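Local coordinates for monosaccharide ABC transporter substrate-binding protein, CUT2 family (Acidothermus cellulolyticus, PDB 4RU1), which probably serves as the substrate-binding protein of a carbohydrate ABC transporter and binds myo-inositol, at residues Asp33-Ile38 against Ala106-Ile111; Ala43-Ala48 against Gln252-Gly257. All blocks are in the same frame, centred on the assembly; numbering follows the deposited sequence.

Interaction 1. Residues Asp33-Ile38 against Ala106-Ile111. With INS (1,2,3,4,5,6-hexahydroxy-cyclohexane), chain M.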
loop_
_atom_site.group_PDB
_atom_site.type_symbol
_atom_site.label_atom_id
_atom_site.label_comp_id
_atom_site.label_asym_id
_atom_site.label_seq_id
_atom_site.Cartn_x
_atom_site.Cartn_y
_atom_site.Cartn_z
ATOM N N ASP A 33 -1.247 2.278 11.650
ATOM C CA ASP A 33 -1.260 2.674 10.240
ATOM C C ASP A 33 -2.677 2.421 9.707
ATOM O O ASP A 33 -3.087 1.274 9.421
ATOM C CB ASP A 33 -0.173 1.946 9.473
ATOM C CG ASP A 33 -0.154 2.351 7.980
ATOM O OD1 ASP A 33 -1.038 3.158 7.608
ATOM O OD2 ASP A 33 0.744 1.853 7.248
ATOM N N THR A 34 -3.441 3.504 9.594
ATOM C CA THR A 34 -4.824 3.458 9.286
ATOM C C THR A 34 -5.143 2.970 7.850
ATOM O O THR A 34 -6.255 2.621 7.524
ATOM C CB THR A 34 -5.530 4.785 9.544
ATOM O OG1 THR A 34 -4.931 5.791 8.760
ATOM C CG2 THR A 34 -5.485 5.119 11.035
ATOM N N PHE A 35 -4.132 2.949 6.997
ATOM C CA PHE A 35 -4.323 2.408 5.651
ATOM C C PHE A 35 -4.917 1.034 5.709
ATOM O O PHE A 35 -5.783 0.701 4.942
ATOM C CB PHE A 35 -2.986 2.299 4.915
ATOM C CG PHE A 35 -3.055 1.524 3.636
ATOM C CD1 PHE A 35 -3.470 2.110 2.491
ATOM C CD2 PHE A 35 -2.558 0.223 3.590
ATOM C CE1 PHE A 35 -3.456 1.380 1.285
ATOM C CE2 PHE A 35 -2.559 -0.498 2.437
ATOM C CZ PHE A 35 -3.045 0.089 1.292
ATOM N N TRP A 36 -4.517 0.263 6.695
ATOM C CA TRP A 36 -4.797 -1.184 6.793
ATOM C C TRP A 36 -6.272 -1.339 7.260
ATOM O O TRP A 36 -6.882 -2.405 7.095
ATOM C CB TRP A 36 -3.780 -1.895 7.697
ATOM C CG TRP A 36 -2.489 -1.935 7.028
ATOM C CD1 TRP A 36 -1.452 -1.000 7.132
ATOM C CD2 TRP A 36 -2.127 -2.809 5.972
ATOM N NE1 TRP A 36 -0.437 -1.309 6.209
ATOM C CE2 TRP A 36 -0.857 -2.400 5.481
ATOM C CE3 TRP A 36 -2.751 -3.931 5.362
ATOM C CZ2 TRP A 36 -0.224 -3.097 4.449
ATOM C CZ3 TRP A 36 -2.100 -4.581 4.349
ATOM C CH2 TRP A 36 -0.890 -4.157 3.881
ATOM N N ASP A 37 -6.843 -0.307 7.912
ATOM C CA ASP A 37 -8.295 -0.353 8.233
ATOM C C ASP A 37 -9.129 -0.408 6.938
ATOM O O ASP A 37 -10.161 -1.083 6.920
ATOM C CB ASP A 37 -8.705 0.824 9.133
ATOM C CG ASP A 37 -7.896 0.864 10.496
ATOM O OD1 ASP A 37 -7.554 -0.205 11.040
ATOM O OD2 ASP A 37 -7.633 1.989 10.979
ATOM N N ILE A 38 -8.678 0.228 5.853
ATOM C CA ILE A 38 -9.458 0.161 4.631
ATOM C C ILE A 38 -9.308 -1.225 4.005
ATOM O O ILE A 38 -10.271 -1.791 3.503
ATOM C CB ILE A 38 -9.004 1.249 3.618
ATOM C CG1 ILE A 38 -8.876 2.647 4.263
ATOM C CG2 ILE A 38 -9.983 1.264 2.473
ATOM C CD1 ILE A 38 -7.921 3.595 3.507
ATOM N N ALA A 106 -1.384 -13.492 -2.735
ATOM C CA ALA A 106 -0.537 -12.380 -2.264
ATOM C C ALA A 106 -1.208 -11.067 -2.608
ATOM O O ALA A 106 -2.034 -11.008 -3.528
ATOM C CB ALA A 106 0.874 -12.467 -2.757
ATOM N N PHE A 107 -0.969 -10.036 -1.831
ATOM C CA PHE A 107 -1.595 -8.792 -2.115
ATOM C C PHE A 107 -0.759 -7.662 -1.505
ATOM O O PHE A 107 0.109 -7.884 -0.632
ATOM C CB PHE A 107 -3.080 -8.741 -1.653
ATOM C CG PHE A 107 -3.247 -8.654 -0.162
ATOM C CD1 PHE A 107 -3.083 -9.755 0.653
ATOM C CD2 PHE A 107 -3.676 -7.466 0.396
ATOM C CE1 PHE A 107 -3.227 -9.666 2.047
ATOM C CE2 PHE A 107 -3.791 -7.361 1.779
ATOM C CZ PHE A 107 -3.622 -8.453 2.574
ATOM N N ASN A 108 -0.952 -6.455 -2.042
ATOM C CA ASN A 108 -0.445 -5.192 -1.553
ATOM C C ASN A 108 1.092 -4.996 -1.747
ATOM O O ASN A 108 1.497 -3.952 -2.272
ATOM C CB ASN A 108 -0.755 -4.931 -0.118
ATOM C CG ASN A 108 -0.263 -3.584 0.318
ATOM O OD1 ASN A 108 0.787 -3.497 0.965
ATOM N ND2 ASN A 108 -0.943 -2.532 -0.030
ATOM N N ALA A 109 1.909 -5.963 -1.326
ATOM C CA ALA A 109 3.340 -5.891 -1.500
ATOM C C ALA A 109 3.861 -7.173 -2.044
ATOM O O ALA A 109 3.475 -8.217 -1.573
ATOM C CB ALA A 109 4.021 -5.572 -0.217
ATOM N N GLY A 110 4.852 -7.079 -2.934
ATOM C CA GLY A 110 5.559 -8.220 -3.527
ATOM C C GLY A 110 5.137 -8.584 -4.942
ATOM O O GLY A 110 5.171 -9.742 -5.282
ATOM N N ILE A 111 4.729 -7.622 -5.757
ATOM C CA ILE A 111 4.189 -7.915 -7.068
ATOM C C ILE A 111 5.249 -8.661 -7.953
ATOM O O ILE A 111 4.870 -9.463 -8.763
ATOM C CB ILE A 111 3.677 -6.633 -7.773
ATOM C CG1 ILE A 111 2.899 -7.000 -9.049
ATOM C CG2 ILE A 111 4.856 -5.680 -8.147
ATOM C CD1 ILE A 111 2.176 -5.828 -9.657
HETATM C C1 INS M . 0.627 1.938 1.465
HETATM C C2 INS M . 1.118 2.671 2.703
HETATM C C3 INS M . 1.193 1.687 3.871
HETATM C C4 INS M . 1.965 0.428 3.543
HETATM C C5 INS M . 1.398 -0.282 2.355
HETATM C C6 INS M . 1.291 0.600 1.142
HETATM O O1 INS M . 0.589 2.780 0.302
HETATM O O2 INS M . 2.466 3.076 2.407
HETATM O O3 INS M . 1.851 2.398 4.938
HETATM O O4 INS M . 1.998 -0.466 4.684
HETATM O O5 INS M . 2.200 -1.416 1.956
HETATM O O6 INS M . 0.619 -0.084 0.045
#

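Interaction 2. Residues Ala43-Ala48 against Gln252-Gly257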
loop_
_atom_site.group_PDB
_atom_site.type_symbol
_atom_site.label_atom_id
_atom_site.label_comp_id
_atom_site.label_asym_id
_atom_site.label_seq_id
_atom_site.Cartn_x
_atom_site.Cartn_y
_atom_site.Cartn_z
ATOM N N ALA A 43 -11.847 -6.706 3.025
ATOM C CA ALA A 43 -11.722 -8.130 3.340
ATOM C C ALA A 43 -12.956 -8.625 4.106
ATOM O O ALA A 43 -13.430 -9.738 3.823
ATOM C CB ALA A 43 -10.435 -8.377 4.132
ATOM N N LEU A 44 -13.428 -7.863 5.104
ATOM C CA LEU A 44 -14.621 -8.271 5.884
ATOM C C LEU A 44 -15.867 -8.195 5.046
ATOM O O LEU A 44 -16.786 -9.001 5.269
ATOM C CB LEU A 44 -14.757 -7.392 7.161
ATOM C CG LEU A 44 -13.672 -7.676 8.222
ATOM C CD1 LEU A 44 -13.664 -6.635 9.330
ATOM C CD2 LEU A 44 -13.876 -9.080 8.798
ATOM N N ALA A 45 -15.883 -7.326 4.033
ATOM C CA ALA A 45 -17.128 -7.230 3.184
ATOM C C ALA A 45 -17.235 -8.501 2.328
ATOM O O ALA A 45 -18.347 -9.069 2.121
ATOM C CB ALA A 45 -17.089 -5.996 2.304
ATOM N N ALA A 46 -16.075 -9.000 1.846
ATOM C CA ALA A 46 -16.023 -10.280 1.137
ATOM C C ALA A 46 -16.344 -11.458 2.020
ATOM O O ALA A 46 -17.090 -12.394 1.617
ATOM C CB ALA A 46 -14.686 -10.540 0.480
ATOM N N ALA A 47 -15.811 -11.404 3.218
ATOM C CA ALA A 47 -15.849 -12.529 4.143
ATOM C C ALA A 47 -17.329 -12.717 4.582
ATOM O O ALA A 47 -17.812 -13.876 4.676
ATOM C CB ALA A 47 -14.830 -12.326 5.335
ATOM N N ALA A 48 -18.029 -11.594 4.825
ATOM C CA ALA A 48 -19.462 -11.590 5.171
ATOM C C ALA A 48 -20.320 -12.323 4.103
ATOM O O ALA A 48 -21.263 -12.978 4.411
ATOM C CB ALA A 48 -19.935 -10.184 5.382
ATOM N N GLN A 252 -6.673 1.469 -4.319
ATOM C CA GLN A 252 -7.907 0.766 -3.912
ATOM C C GLN A 252 -7.623 -0.356 -2.933
ATOM O O GLN A 252 -7.874 -1.550 -3.203
ATOM C CB GLN A 252 -8.721 0.299 -5.098
ATOM C CG GLN A 252 -9.175 1.414 -6.005
ATOM C CD GLN A 252 -10.005 0.856 -7.123
ATOM O OE1 GLN A 252 -9.430 0.253 -8.091
ATOM N NE2 GLN A 252 -11.300 0.888 -6.956
ATOM N N PRO A 253 -7.205 0.050 -1.722
ATOM C CA PRO A 253 -7.110 -0.979 -0.674
ATOM C C PRO A 253 -8.324 -1.781 -0.380
ATOM O O PRO A 253 -8.178 -2.964 0.016
ATOM C CB PRO A 253 -6.714 -0.184 0.579
ATOM C CG PRO A 253 -7.107 1.233 0.264
ATOM C CD PRO A 253 -6.865 1.382 -1.216
ATOM N N TYR A 254 -9.509 -1.200 -0.528
ATOM C CA TYR A 254 -10.719 -1.954 -0.278
ATOM C C TYR A 254 -10.784 -3.121 -1.218
ATOM O O TYR A 254 -11.157 -4.248 -0.852
ATOM C CB TYR A 254 -11.944 -1.070 -0.444
ATOM C CG TYR A 254 -13.319 -1.684 -0.097
ATOM C CD1 TYR A 254 -14.000 -2.483 -1.031
ATOM C CD2 TYR A 254 -13.928 -1.498 1.185
ATOM C CE1 TYR A 254 -15.249 -3.021 -0.725
ATOM C CE2 TYR A 254 -15.202 -2.019 1.472
ATOM C CZ TYR A 254 -15.845 -2.758 0.512
ATOM O OH TYR A 254 -17.117 -3.209 0.800
ATOM N N VAL A 255 -10.420 -2.870 -2.480
ATOM C CA VAL A 255 -10.392 -3.910 -3.504
ATOM C C VAL A 255 -9.331 -4.975 -3.218
ATOM O O VAL A 255 -9.529 -6.157 -3.482
ATOM C CB VAL A 255 -10.269 -3.371 -4.923
ATOM C CG1 VAL A 255 -10.155 -4.463 -5.990
ATOM C CG2 VAL A 255 -11.474 -2.493 -5.216
ATOM N N GLU A 256 -8.133 -4.522 -2.872
ATOM C CA GLU A 256 -7.083 -5.462 -2.493
ATOM C C GLU A 256 -7.530 -6.449 -1.403
ATOM O O GLU A 256 -7.374 -7.658 -1.571
ATOM C CB GLU A 256 -5.844 -4.742 -2.024
ATOM C CG GLU A 256 -5.219 -3.859 -3.115
ATOM C CD GLU A 256 -3.998 -3.107 -2.681
ATOM O OE1 GLU A 256 -3.475 -3.268 -1.552
ATOM O OE2 GLU A 256 -3.527 -2.243 -3.482
ATOM N N GLY A 257 -8.062 -5.929 -0.315
ATOM C CA GLY A 257 -8.524 -6.813 0.778
ATOM C C GLY A 257 -9.716 -7.637 0.408
ATOM O O GLY A 257 -9.772 -8.826 0.710
#

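Interaction 1. Residues Asp33-Ile38 against Ala106-Ile111
CG of Asn108 is anti to its backbone N (chi1 -177°), while CG of Trp36 is anti to its carbonyl carbon (chi1 -71°). These torsions set the six-membered end of the indole against the amide, beside the bound inositol. Trp36 CH2 lies 3.4 Å from Asn108 OD1, approached obliquely. The Asn108 amide grips two neighbouring hydroxyls of the ligand. OD1 accepts from INS O5 at 2.7 Å, and ND2 donates to INS O6 at 2.9 Å. ND2 also lies at the edge of the Phe35 ring, 3.6 Å from CE2. The face of that ring carries the inositol, with INS C1 3.9 Å above its centre. Trp36 NE1 donates to INS O4, which sits at the indole edge. CZ3 of the same indole packs obliquely on Phe107 CE2, 4.1 Å away. Replacing Trp36 with alanine would probably leave INS O4 without this donor and open a gap beside Phe107 and Asn108. Asp33 OD2 accepts from INS O3, and its OD1 accepts a capping bond from Phe35 N in the turn that leads into the helix. The mix of aromatic face and paired polar groups is characteristic of the sugar pocket in periplasmic binding proteins.

Interaction 2. Residues Ala43-Ala48 against Gln252-Gly257
The Tyr254 ring reaches Ala45 with its hydroxyl end. The methyl of Ala45 approaches the ring obliquely at that end. Ala45 CB is 3.2 Å from Tyr254 OH and 3.9 Å from Tyr254 CZ. CG of Tyr254 is anti to its backbone N (chi1 -175°), which sends the phenol out from its own helix, across to the other one. Ala45 directs its methyl toward this group.

The second touch is between backbones. Ala43 CA and Gly257 CA are only 4.3 Å apart. Ala43 CA makes a CA-H...O contact of 3.3 Å with Gly257 O, with an angle of 131° at the hydrogen. Ala43 CB lies alongside the same carbonyl, 3.5 Å from Gly257 O. Gly257 suits this spot, because a beta carbon there would stand just 3.2 Å from Ala43 N. Ala46 touches Tyr258 and Val261, so the packing continues along helix 253-270. Ala43 and Leu44 also touch Leu54 of strand 52-58.

Gln252 is the N-cap of helix 253-270, and its backbone N is bonded to Asp250 OD1. Such close packing, with glycine and alanine at the nearest approach, is a familiar way for two helices to come together. Here it joins two helices flanking the parallel sheet of one lobe in a periplasmic binding protein fold.

The centres of interactions 1 and 2 lie about 11 Å apart, and both use helix 35-49. Its beginning faces the inositol in interaction 1, and its later turns meet helix 253-270 in interaction 2. Along the chain the segments alternate: 33-38, 43-48, 106-111, 252-257. The two contacts touch. Asn108 ND2 is probably hydrogen-bonded to Glu256 OE1 at 3.0 Å, and Pro253 packs on Phe35 and Ile38. Helix 253-270 follows strand 248-250 of the mixed sheet, yet packs beside the lobe with the parallel sheet. It therefore ties the return of the chain from the other lobe to residues that line the pocket.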